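Long-range contacts in nucleoside phosphorylase, putative (Trypanosoma brucei, PDB 3BJE), which shows uridine phosphorylase activity as a homodimer, splitting uridine with phosphate into uracil and ribose 1-phosphate: residues D44-G50 / T140-L146; R74-F78 / V90-G94; G94-I100 / M293-I298; I107-E112 / M304-Q308. All coordinates share one frame; numbering follows the deposited sequence.

Contact 1 of 4, residues D44-G50 / T140-L146; sequences DRIIFVG and TMKIIRL. With R1P (1-O-phosphono-alpha-D-ribofuranose), chain C.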
# COMPACT_ATOMS: atom_id res chain seq x y z
N ASP A 44 4.42 -22.27 10.00
CA ASP A 44 2.98 -22.32 9.69
C ASP A 44 2.19 -21.25 10.44
O ASP A 44 1.09 -20.89 10.03
CB ASP A 44 2.39 -23.68 10.06
CG ASP A 44 2.89 -24.81 9.19
OD1 ASP A 44 3.48 -24.56 8.13
OD2 ASP A 44 2.68 -25.98 9.58
N ARG A 45 2.77 -20.77 11.54
CA ARG A 45 2.14 -19.78 12.39
C ARG A 45 2.88 -18.45 12.23
O ARG A 45 4.07 -18.38 12.49
CB ARG A 45 2.15 -20.23 13.85
CG ARG A 45 1.18 -21.35 14.16
CD ARG A 45 1.21 -21.71 15.64
NE ARG A 45 0.23 -22.73 15.99
CZ ARG A 45 0.37 -24.04 15.75
NH1 ARG A 45 -0.58 -24.88 16.12
NH2 ARG A 45 1.46 -24.50 15.14
N ILE A 46 2.14 -17.42 11.82
CA ILE A 46 2.71 -16.14 11.43
C ILE A 46 2.00 -14.96 12.07
O ILE A 46 0.78 -14.92 12.12
CB ILE A 46 2.60 -15.97 9.88
CG1 ILE A 46 3.33 -17.11 9.17
CG2 ILE A 46 3.14 -14.61 9.41
CD1 ILE A 46 3.09 -17.23 7.64
N ILE A 47 2.79 -14.02 12.59
CA ILE A 47 2.27 -12.73 12.99
C ILE A 47 2.66 -11.69 11.95
O ILE A 47 3.82 -11.61 11.60
CB ILE A 47 2.83 -12.27 14.33
CG1 ILE A 47 2.43 -13.26 15.42
CG2 ILE A 47 2.28 -10.89 14.68
CD1 ILE A 47 3.03 -12.94 16.77
N PHE A 48 1.68 -10.93 11.45
CA PHE A 48 1.91 -9.79 10.57
C PHE A 48 1.94 -8.52 11.41
O PHE A 48 1.08 -8.31 12.28
CB PHE A 48 0.78 -9.62 9.56
CG PHE A 48 0.81 -10.53 8.37
CD1 PHE A 48 1.93 -11.24 7.98
CD2 PHE A 48 -0.32 -10.59 7.59
CE1 PHE A 48 1.88 -12.03 6.84
CE2 PHE A 48 -0.37 -11.37 6.46
CZ PHE A 48 0.73 -12.09 6.08
N VAL A 49 2.90 -7.67 11.14
CA VAL A 49 2.91 -6.32 11.69
C VAL A 49 3.11 -5.36 10.54
O VAL A 49 3.71 -5.70 9.55
CB VAL A 49 4.05 -6.12 12.71
CG1 VAL A 49 3.79 -7.03 13.93
CG2 VAL A 49 5.43 -6.40 12.10
N GLY A 50 2.60 -4.14 10.62
CA GLY A 50 2.81 -3.21 9.52
C GLY A 50 4.19 -2.59 9.57
O GLY A 50 4.88 -2.46 8.55
N THR A 140 -3.59 -25.69 8.49
CA THR A 140 -2.39 -25.62 9.33
C THR A 140 -1.81 -24.21 9.39
O THR A 140 -1.05 -23.89 10.31
CB THR A 140 -1.29 -26.61 8.85
OG1 THR A 140 -0.81 -26.25 7.54
CG2 THR A 140 -1.83 -28.05 8.84
N MET A 141 -2.15 -23.36 8.42
CA MET A 141 -1.66 -21.99 8.42
C MET A 141 -2.52 -21.14 9.34
O MET A 141 -3.74 -21.10 9.20
CB MET A 141 -1.70 -21.43 7.00
CG MET A 141 -0.83 -22.20 6.00
SD MET A 141 0.92 -22.20 6.45
CE MET A 141 1.26 -20.44 6.58
N LYS A 142 -1.85 -20.46 10.26
CA LYS A 142 -2.49 -19.54 11.20
C LYS A 142 -1.77 -18.19 11.08
O LYS A 142 -0.57 -18.11 11.31
CB LYS A 142 -2.34 -20.03 12.64
CG LYS A 142 -2.44 -21.53 12.87
CD LYS A 142 -3.81 -22.06 12.66
CE LYS A 142 -3.87 -23.53 13.10
NZ LYS A 142 -5.25 -24.06 12.98
N ILE A 143 -2.50 -17.14 10.71
CA ILE A 143 -1.92 -15.83 10.45
C ILE A 143 -2.68 -14.77 11.24
O ILE A 143 -3.89 -14.62 11.07
CB ILE A 143 -1.98 -15.50 8.95
CG1 ILE A 143 -1.32 -16.63 8.15
CG2 ILE A 143 -1.34 -14.12 8.64
CD1 ILE A 143 -1.39 -16.47 6.63
N ILE A 144 -1.99 -14.05 12.12
CA ILE A 144 -2.62 -12.99 12.90
C ILE A 144 -1.88 -11.68 12.74
O ILE A 144 -0.70 -11.58 12.98
CB ILE A 144 -2.70 -13.35 14.40
CG1 ILE A 144 -3.38 -14.72 14.58
CG2 ILE A 144 -3.48 -12.24 15.20
CD1 ILE A 144 -3.41 -15.21 16.01
N ARG A 145 -2.63 -10.66 12.34
CA ARG A 145 -2.12 -9.30 12.32
C ARG A 145 -2.18 -8.70 13.71
O ARG A 145 -3.21 -8.78 14.35
CB ARG A 145 -2.93 -8.45 11.35
CG ARG A 145 -2.74 -6.96 11.52
CD ARG A 145 -3.28 -6.18 10.34
NE ARG A 145 -3.54 -4.77 10.69
CZ ARG A 145 -2.60 -3.88 11.01
NH1 ARG A 145 -2.97 -2.65 11.32
NH2 ARG A 145 -1.30 -4.20 11.02
N LEU A 146 -1.08 -8.13 14.16
CA LEU A 146 -1.04 -7.32 15.38
C LEU A 146 -0.64 -5.92 14.95
O LEU A 146 0.50 -5.68 14.56
CB LEU A 146 -0.07 -7.88 16.43
CG LEU A 146 0.14 -6.98 17.67
CD1 LEU A 146 -1.18 -6.56 18.36
CD2 LEU A 146 1.06 -7.66 18.67
C5 R1P C . -0.76 3.57 9.33
O5 R1P C . -0.16 4.45 10.29
C4 R1P C . -0.38 2.13 9.62
O4 R1P C . -0.62 1.78 11.00
C1 R1P C . -1.54 0.69 11.09
C2 R1P C . -2.31 0.76 9.76
O2 R1P C . -3.07 -0.42 9.39
C3 R1P C . -1.19 1.15 8.79
O3 R1P C . -0.35 0.03 8.44
O1 R1P C . -0.90 -0.60 11.37
P R1P C . 0.64 -0.90 11.74
O1P R1P C . 1.32 -0.47 10.43
O2P R1P C . 0.67 -2.40 11.98
O3P R1P C . 1.07 -0.06 12.90
O HOH W 1 1.85 -26.07 6.53
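I143 pushes its CG2 methyl against one face of the F48 ring, offset toward the rim and 3.6 Å from CE2, so the methyl of a beta-branched residue lies against the flat face of the aromatic in a CH-pi contact. A chi1 of -55° places CG1 beside the backbone N, against CB of I46, and leaves CG2 anti to that N, facing the phenylalanine. On the same face, the CD1 methyl of I46 meets CE of M141 at 3.8 Å; the flexible methionine, bent at chi2 and chi3, curls its thioether over the backbone of D44. On the other face the stems of R45 and K142 lie side by side, CG to CG 3.8 Å, before their charged ends part, K142 NZ bonding to S139 O. Farther along, CG2 of I47 packs on CB of L146.

Between these two layers of side chains the strands run parallel, joined by five backbone hydrogen bonds from K142 N to D44 O through L146 N to F48 O. At one end a water bridges D44 OD1 and T140 OG1; D44 also forms a salt bridge with K111, and T140 OG1 bonds to D137 O. At the other, G50 N (2.9 Å) and R145 NH2 (2.8 Å) grip O2P of the ribose 1-phosphate; G50, lacking a side chain, allows the phosphate to settle on its backbone, and E292 holds R145 NE. Strands 86-92 and 308-318 extend the sheet on either side, helix 97-112 packs on F48 and I143, and helices 54-59 and 329-348 pack on the face of I47.

Contact 2 of 4, residues R74-F78 / V90-G94; sequences REIRF and VISTG. With R1P (1-O-phosphono-alpha-D-ribofuranose), chain E.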
# COMPACT_ATOMS: atom_id res chain seq x y z
N ARG A 74 13.28 -4.09 1.59
CA ARG A 74 12.21 -3.09 1.46
C ARG A 74 11.49 -2.92 2.84
O ARG A 74 12.14 -2.92 3.88
CB ARG A 74 11.23 -3.48 0.35
CG ARG A 74 11.68 -3.20 -1.07
CD ARG A 74 10.71 -3.92 -2.04
NE ARG A 74 10.98 -3.68 -3.46
CZ ARG A 74 10.68 -2.56 -4.11
NH1 ARG A 74 10.11 -1.56 -3.45
NH2 ARG A 74 10.95 -2.44 -5.41
N GLU A 75 10.17 -2.81 2.86
CA GLU A 75 9.48 -2.72 4.16
C GLU A 75 9.31 -4.12 4.82
O GLU A 75 8.72 -4.25 5.90
CB GLU A 75 8.15 -1.93 4.04
CG GLU A 75 7.07 -2.37 3.01
CD GLU A 75 6.99 -1.42 1.81
OE1 GLU A 75 8.08 -1.39 1.18
OE2 GLU A 75 5.92 -0.69 1.54
N ILE A 76 9.89 -5.15 4.20
CA ILE A 76 9.50 -6.54 4.47
C ILE A 76 10.61 -7.26 5.24
O ILE A 76 11.63 -7.64 4.69
CB ILE A 76 9.17 -7.29 3.16
CG1 ILE A 76 8.24 -6.45 2.25
CG2 ILE A 76 8.55 -8.66 3.45
CD1 ILE A 76 6.96 -6.04 2.90
N ARG A 77 10.39 -7.43 6.55
CA ARG A 77 11.34 -8.09 7.44
C ARG A 77 10.71 -9.34 8.01
O ARG A 77 9.50 -9.36 8.24
CB ARG A 77 11.73 -7.17 8.59
CG ARG A 77 12.31 -5.85 8.19
CD ARG A 77 12.74 -5.08 9.45
NE ARG A 77 13.72 -5.87 10.21
CZ ARG A 77 13.99 -5.73 11.50
NH1 ARG A 77 13.37 -4.84 12.27
NH2 ARG A 77 14.91 -6.52 12.03
N PHE A 78 11.50 -10.38 8.25
CA PHE A 78 11.00 -11.54 8.98
C PHE A 78 12.02 -12.08 9.97
O PHE A 78 13.24 -11.85 9.86
CB PHE A 78 10.53 -12.66 8.03
CG PHE A 78 11.60 -13.63 7.65
CD1 PHE A 78 11.79 -14.80 8.36
CD2 PHE A 78 12.44 -13.36 6.56
CE1 PHE A 78 12.78 -15.68 8.02
CE2 PHE A 78 13.44 -14.25 6.21
CZ PHE A 78 13.62 -15.40 6.95
N VAL A 90 7.52 -13.89 12.56
CA VAL A 90 6.95 -12.52 12.53
C VAL A 90 7.43 -11.90 11.23
O VAL A 90 8.60 -12.04 10.88
CB VAL A 90 7.32 -11.66 13.77
CG1 VAL A 90 8.83 -11.59 14.00
CG2 VAL A 90 6.70 -10.24 13.66
N ILE A 91 6.49 -11.27 10.50
CA ILE A 91 6.74 -10.62 9.22
C ILE A 91 6.18 -9.21 9.25
O ILE A 91 5.00 -9.02 9.63
CB ILE A 91 6.06 -11.36 8.04
CG1 ILE A 91 6.62 -12.77 7.91
CG2 ILE A 91 6.23 -10.58 6.74
CD1 ILE A 91 5.90 -13.64 6.88
N SER A 92 6.99 -8.22 8.88
CA SER A 92 6.46 -6.90 8.60
C SER A 92 6.02 -6.81 7.15
O SER A 92 6.75 -7.23 6.25
CB SER A 92 7.46 -5.78 8.91
OG SER A 92 8.65 -5.85 8.13
N THR A 93 4.84 -6.25 6.95
CA THR A 93 4.26 -6.15 5.63
C THR A 93 4.37 -4.76 5.03
O THR A 93 4.17 -4.60 3.83
CB THR A 93 2.78 -6.52 5.70
OG1 THR A 93 2.08 -5.57 6.52
CG2 THR A 93 2.57 -7.92 6.28
N GLY A 94 4.68 -3.77 5.85
CA GLY A 94 4.51 -2.38 5.45
C GLY A 94 3.02 -2.07 5.42
O GLY A 94 2.20 -2.88 5.84
C5 R1P E . 6.73 -3.66 -6.51
O5 R1P E . 7.87 -4.52 -6.53
C4 R1P E . 7.18 -2.22 -6.31
O4 R1P E . 8.13 -1.82 -7.32
C1 R1P E . 7.65 -0.73 -8.11
C2 R1P E . 6.13 -0.80 -7.88
O2 R1P E . 5.42 0.40 -8.23
C3 R1P E . 6.04 -1.23 -6.41
O3 R1P E . 6.27 -0.14 -5.51
O1 R1P E . 8.30 0.56 -7.80
P R1P E . 9.58 0.83 -6.84
O1P R1P E . 8.96 0.41 -5.48
O2P R1P E . 9.85 2.33 -6.91
O3P R1P E . 10.66 -0.04 -7.38
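S92 OG donates to E75 O at 2.7 Å and accepts from R77 N at 2.8 Å, so one small hydroxyl clasps two backbone groups where the hairpin strands 76-83 and 86-92 begin to part. Its chi1 of 62°, with OG set between the backbone N and carbonyl carbon, turns the oxygen to the facing strand. S92 N adds a bond to R77 O, 2.8 Å and in the carbonyl plane.

CG1 of I91 touches CB of F78 at 3.9 Å in a non-hydrogen-bonded antiparallel pair, branched and aromatic side chains sharing one face. I76 bends its CD1 back onto T93 O, 3.3 Å away, while the CG methylene of E75 rests on CA of G94 at 3.5 Å, a fit eased by the bare glycine.

Beyond the strands, R74 NH1 and NH2 hold phosphate oxygens O1P and O3P of the second subunit's ribose 1-phosphate. E75 OE2 bonds to N99 of its own chain and to M95 N of the second subunit, and lies close to E75 OE2 of that subunit. Through R74 and E75, this end of the hairpin is thus part of both the dimer interface and the partner's phosphate site.

Contact 3 of 4, residues G94-I100 / M293-I298; sequences GMGVDNI and METSAI. With CA (calcium ion), chain G; R1P (1-O-phosphono-alpha-D-ribofuranose), chain C.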
# COMPACT_ATOMS: atom_id res chain seq x y z
N GLY A 94 4.68 -3.77 5.85
CA GLY A 94 4.51 -2.38 5.45
C GLY A 94 3.02 -2.07 5.42
O GLY A 94 2.20 -2.88 5.84
N MET A 95 2.67 -0.91 4.89
CA MET A 95 1.31 -0.41 5.02
C MET A 95 0.44 -0.83 3.86
O MET A 95 0.84 -0.69 2.71
CB MET A 95 1.33 1.11 5.14
CG MET A 95 2.16 1.58 6.29
SD MET A 95 2.07 3.34 6.58
CE MET A 95 3.11 3.94 5.26
N GLY A 96 -0.75 -1.34 4.16
CA GLY A 96 -1.78 -1.50 3.15
C GLY A 96 -2.13 -2.89 2.64
O GLY A 96 -1.36 -3.84 2.75
N VAL A 97 -3.35 -2.99 2.11
CA VAL A 97 -3.88 -4.23 1.57
C VAL A 97 -3.15 -4.70 0.32
O VAL A 97 -3.10 -5.89 0.01
CB VAL A 97 -5.40 -4.13 1.27
CG1 VAL A 97 -6.22 -4.10 2.58
CG2 VAL A 97 -5.72 -2.94 0.34
N ASP A 98 -2.56 -3.74 -0.39
CA ASP A 98 -1.73 -4.06 -1.54
C ASP A 98 -0.47 -4.79 -1.10
O ASP A 98 -0.07 -5.78 -1.71
CB ASP A 98 -1.38 -2.78 -2.32
CG ASP A 98 -0.64 -1.75 -1.50
OD1 ASP A 98 -0.90 -1.57 -0.29
OD2 ASP A 98 0.18 -1.04 -2.08
N ASN A 99 0.13 -4.33 -0.00
CA ASN A 99 1.28 -5.00 0.61
C ASN A 99 0.91 -6.40 1.11
O ASN A 99 1.68 -7.36 1.00
CB ASN A 99 1.84 -4.17 1.76
CG ASN A 99 2.55 -2.91 1.27
OD1 ASN A 99 2.01 -2.12 0.47
ND2 ASN A 99 3.78 -2.72 1.75
N ILE A 100 -0.30 -6.51 1.67
CA ILE A 100 -0.83 -7.80 2.10
C ILE A 100 -0.94 -8.76 0.91
O ILE A 100 -0.57 -9.93 1.00
CB ILE A 100 -2.21 -7.65 2.83
CG1 ILE A 100 -2.08 -6.88 4.17
CG2 ILE A 100 -2.84 -9.03 3.06
CD1 ILE A 100 -1.03 -7.41 5.14
N MET A 293 -5.63 -0.34 7.81
CA MET A 293 -5.27 -0.42 6.38
C MET A 293 -4.93 -1.80 5.80
O MET A 293 -4.56 -1.88 4.64
CB MET A 293 -4.11 0.54 6.10
CG MET A 293 -4.47 2.00 6.33
SD MET A 293 -3.15 3.19 6.05
CE MET A 293 -2.85 2.94 4.27
N GLU A 294 -5.08 -2.88 6.58
CA GLU A 294 -4.68 -4.23 6.12
C GLU A 294 -5.69 -5.37 6.28
O GLU A 294 -5.62 -6.36 5.55
CB GLU A 294 -3.38 -4.65 6.82
CG GLU A 294 -2.16 -3.81 6.41
CD GLU A 294 -1.86 -2.63 7.34
OE1 GLU A 294 -2.12 -2.72 8.55
OE2 GLU A 294 -1.34 -1.58 6.86
N THR A 295 -6.62 -5.25 7.22
CA THR A 295 -7.33 -6.42 7.71
C THR A 295 -8.27 -7.06 6.70
O THR A 295 -8.35 -8.27 6.61
CB THR A 295 -8.04 -6.09 9.05
OG1 THR A 295 -7.03 -5.87 10.04
CG2 THR A 295 -8.94 -7.23 9.52
N SER A 296 -9.01 -6.24 5.94
CA SER A 296 -9.97 -6.78 4.98
C SER A 296 -9.31 -7.79 4.04
O SER A 296 -9.83 -8.90 3.87
CB SER A 296 -10.57 -5.65 4.14
OG SER A 296 -9.54 -4.91 3.50
N ALA A 297 -8.16 -7.44 3.44
CA ALA A 297 -7.47 -8.33 2.48
C ALA A 297 -6.83 -9.52 3.18
O ALA A 297 -6.77 -10.63 2.64
CB ALA A 297 -6.40 -7.57 1.67
N ILE A 298 -6.31 -9.32 4.38
CA ILE A 298 -5.80 -10.46 5.14
C ILE A 298 -6.88 -11.49 5.30
O ILE A 298 -6.66 -12.68 5.09
CB ILE A 298 -5.32 -10.02 6.54
CG1 ILE A 298 -4.05 -9.21 6.42
CG2 ILE A 298 -5.10 -11.23 7.47
CD1 ILE A 298 -3.65 -8.54 7.74
CA CA G . 0.82 -0.00 0.42
C5 R1P C . -0.76 3.57 9.33
O5 R1P C . -0.16 4.45 10.29
C4 R1P C . -0.38 2.13 9.62
O4 R1P C . -0.62 1.78 11.00
C1 R1P C . -1.54 0.69 11.09
C2 R1P C . -2.31 0.76 9.76
O2 R1P C . -3.07 -0.42 9.39
C3 R1P C . -1.19 1.15 8.79
O3 R1P C . -0.35 0.03 8.44
O1 R1P C . -0.90 -0.60 11.37
P R1P C . 0.64 -0.90 11.74
O1P R1P C . 1.32 -0.47 10.43
O2P R1P C . 0.67 -2.40 11.98
O3P R1P C . 1.07 -0.06 12.90
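V97, I100, A297 and I298 interlock in the tight half of this contact. CG1 of V97 lies 3.6 Å from CB of A297, whose small side chain lets the helices draw near, and CG2 of I100 meets CG1 of I298 at 3.6 Å. The side chains of I100 and E294 cross at about a right angle, CG1 against CB, so the aliphatic start of the glutamate belongs to this packing too.

Both segments are helix starts of the phosphorylase fold: G96, its phi of 108° easy for glycine, is the N-cap of helix 97-112 and E294 that of helix 295-305. G96 N bonds to E294 OE2 at 2.8 Å through the anti lone pair. A bend at chi2 (95°) brings the carboxylate round, and the same OE2 takes a very short 2.5 Å bond from O3 of the ribose 1-phosphate.

The remaining side is more thinly knit and given over to ligands. M293 N bonds to O2 of the sugar, its side chain also touching uracil, and SD of M95 lies against the sugar carbons. D98 and N99 make no contact with 293-298 but bind the calcium ion together with M95 O, as do M95, D98 and N99 of the second subunit.

Contact 4 of 4, residues I107-E112 / M304-Q308; sequences IHALKE and MLGYQ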
# COMPACT_ATOMS: atom_id res chain seq x y z
N ILE A 107 3.81 -15.99 0.62
CA ILE A 107 3.62 -17.06 1.62
C ILE A 107 2.97 -18.30 0.97
O ILE A 107 3.37 -19.44 1.23
CB ILE A 107 2.79 -16.56 2.83
CG1 ILE A 107 3.62 -15.59 3.69
CG2 ILE A 107 2.27 -17.75 3.67
CD1 ILE A 107 2.76 -14.77 4.68
N HIS A 108 1.94 -18.06 0.16
CA HIS A 108 1.28 -19.17 -0.58
C HIS A 108 2.26 -19.98 -1.40
O HIS A 108 2.27 -21.21 -1.28
CB HIS A 108 0.14 -18.63 -1.44
CG HIS A 108 -0.62 -19.68 -2.17
ND1 HIS A 108 -1.07 -20.83 -1.55
CD2 HIS A 108 -1.02 -19.77 -3.46
CE1 HIS A 108 -1.70 -21.58 -2.44
NE2 HIS A 108 -1.68 -20.96 -3.60
N ALA A 109 3.12 -19.30 -2.16
CA ALA A 109 4.15 -19.97 -2.94
C ALA A 109 5.18 -20.68 -2.05
O ALA A 109 5.56 -21.82 -2.30
CB ALA A 109 4.83 -18.97 -3.90
N LEU A 110 5.62 -20.02 -0.98
CA LEU A 110 6.58 -20.67 -0.09
C LEU A 110 6.04 -21.95 0.56
O LEU A 110 6.78 -22.93 0.76
CB LEU A 110 7.07 -19.70 0.97
CG LEU A 110 7.96 -18.57 0.43
CD1 LEU A 110 8.21 -17.56 1.53
CD2 LEU A 110 9.28 -19.09 -0.10
N LYS A 111 4.75 -21.95 0.89
CA LYS A 111 4.14 -23.11 1.54
C LYS A 111 3.68 -24.19 0.57
O LYS A 111 3.71 -25.38 0.92
CB LYS A 111 3.00 -22.67 2.43
CG LYS A 111 3.52 -22.01 3.70
CD LYS A 111 4.07 -23.03 4.71
CE LYS A 111 4.89 -22.37 5.80
NZ LYS A 111 5.49 -23.35 6.75
N GLU A 112 3.23 -23.80 -0.61
CA GLU A 112 2.55 -24.77 -1.49
C GLU A 112 3.18 -24.98 -2.87
O GLU A 112 2.76 -25.88 -3.61
CB GLU A 112 1.07 -24.40 -1.62
CG GLU A 112 0.32 -24.49 -0.31
CD GLU A 112 -1.18 -24.37 -0.49
OE1 GLU A 112 -1.75 -25.17 -1.27
OE2 GLU A 112 -1.78 -23.51 0.19
N MET A 304 -9.77 -17.29 1.22
CA MET A 304 -9.77 -17.83 -0.14
C MET A 304 -8.80 -19.02 -0.26
O MET A 304 -9.12 -20.00 -0.95
CB MET A 304 -9.44 -16.73 -1.16
CG MET A 304 -9.28 -17.23 -2.59
SD MET A 304 -9.36 -15.85 -3.73
CE MET A 304 -11.14 -15.67 -3.83
N LEU A 305 -7.64 -18.91 0.39
CA LEU A 305 -6.64 -19.99 0.38
C LEU A 305 -6.92 -21.12 1.38
O LEU A 305 -6.25 -22.15 1.34
CB LEU A 305 -5.24 -19.44 0.68
CG LEU A 305 -4.67 -18.48 -0.34
CD1 LEU A 305 -3.33 -17.98 0.17
CD2 LEU A 305 -4.56 -19.17 -1.68
N GLY A 306 -7.90 -20.93 2.25
CA GLY A 306 -8.16 -21.87 3.32
C GLY A 306 -7.25 -21.75 4.53
O GLY A 306 -7.24 -22.65 5.38
N TYR A 307 -6.51 -20.66 4.64
CA TYR A 307 -5.66 -20.41 5.79
C TYR A 307 -6.48 -19.69 6.86
O TYR A 307 -7.33 -18.86 6.52
CB TYR A 307 -4.47 -19.53 5.41
CG TYR A 307 -3.53 -20.05 4.33
CD1 TYR A 307 -3.61 -21.35 3.85
CD2 TYR A 307 -2.52 -19.24 3.84
CE1 TYR A 307 -2.72 -21.82 2.88
CE2 TYR A 307 -1.62 -19.69 2.84
CZ TYR A 307 -1.74 -20.98 2.37
OH TYR A 307 -0.86 -21.45 1.40
N GLN A 308 -6.22 -19.99 8.13
CA GLN A 308 -6.94 -19.35 9.23
C GLN A 308 -6.27 -18.03 9.53
O GLN A 308 -5.07 -18.00 9.82
CB GLN A 308 -6.90 -20.23 10.47
CG GLN A 308 -7.40 -21.64 10.22
CD GLN A 308 -7.72 -22.37 11.52
OE1 GLN A 308 -7.34 -21.93 12.61
NE2 GLN A 308 -8.45 -23.47 11.41
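Y307 reaches across from just beyond a Schellman motif, in which G306 with its positive phi ends helix 295-305, and brings its hydroxyl to the last turns of helix 97-112. Glycine suits the capping place because it takes that backbone shape without strain, and the chain it redirects sends the tyrosine toward H108 and E112, one helical turn apart.

H108 has its CG anti to the backbone N (chi1 -177°), which extends the imidazole off the helix. Its ND1 then donates to Y307 OH at 3.0 Å, an almost straight bond with the hydroxyl in the ring plane. Over one face of the same imidazole stands the CD2 methyl of L305, 3.8 Å from the ring centroid, in a CH-pi contact; a leucine can do this because its branched end is broad and apolar. NE2 of H108 is bonded to R260 N of the second subunit, so both ring nitrogens are engaged and the ring's rotation is fixed.

E112 sets CG anti to its carbonyl carbon (chi1 -64°) and stays extended beyond it, so that OE2 comes to the edge of the tyrosine ring, near its plane, beside the hydroxyl. Its carboxylate, also in salt bridge with R123, is turned 49° to the phenol ring. The hydroxyl thus accepts from the histidine and donates to the glutamate, filling both roles a buried phenol offers: the short bond from Y307 OH to E112 OE2, 2.6 Å, uses the oxygen's anti lone pair.

Contact 1 touches all three others; the centres of contacts 1 and 2 are about 12 Å apart, strand 45-49 lies beside strand 86-92, and contact 2 falls wholly within the chain between the two segments of contact 1. Contacts 3 and 4 use opposite ends of the same helices, 97-112 and 295-305, with centres about 16 Å apart, and each alternates along the chain with contact 1. Contacts 2 and 3 share G94, where strand 86-92 runs on toward helix 97-112. Contacts 1 and 3 meet the same ribose 1-phosphate, whereas R74 of contact 2 serves the pocket of the second subunit. Distant parts of one chain thus build one active site and complete another across the dimer.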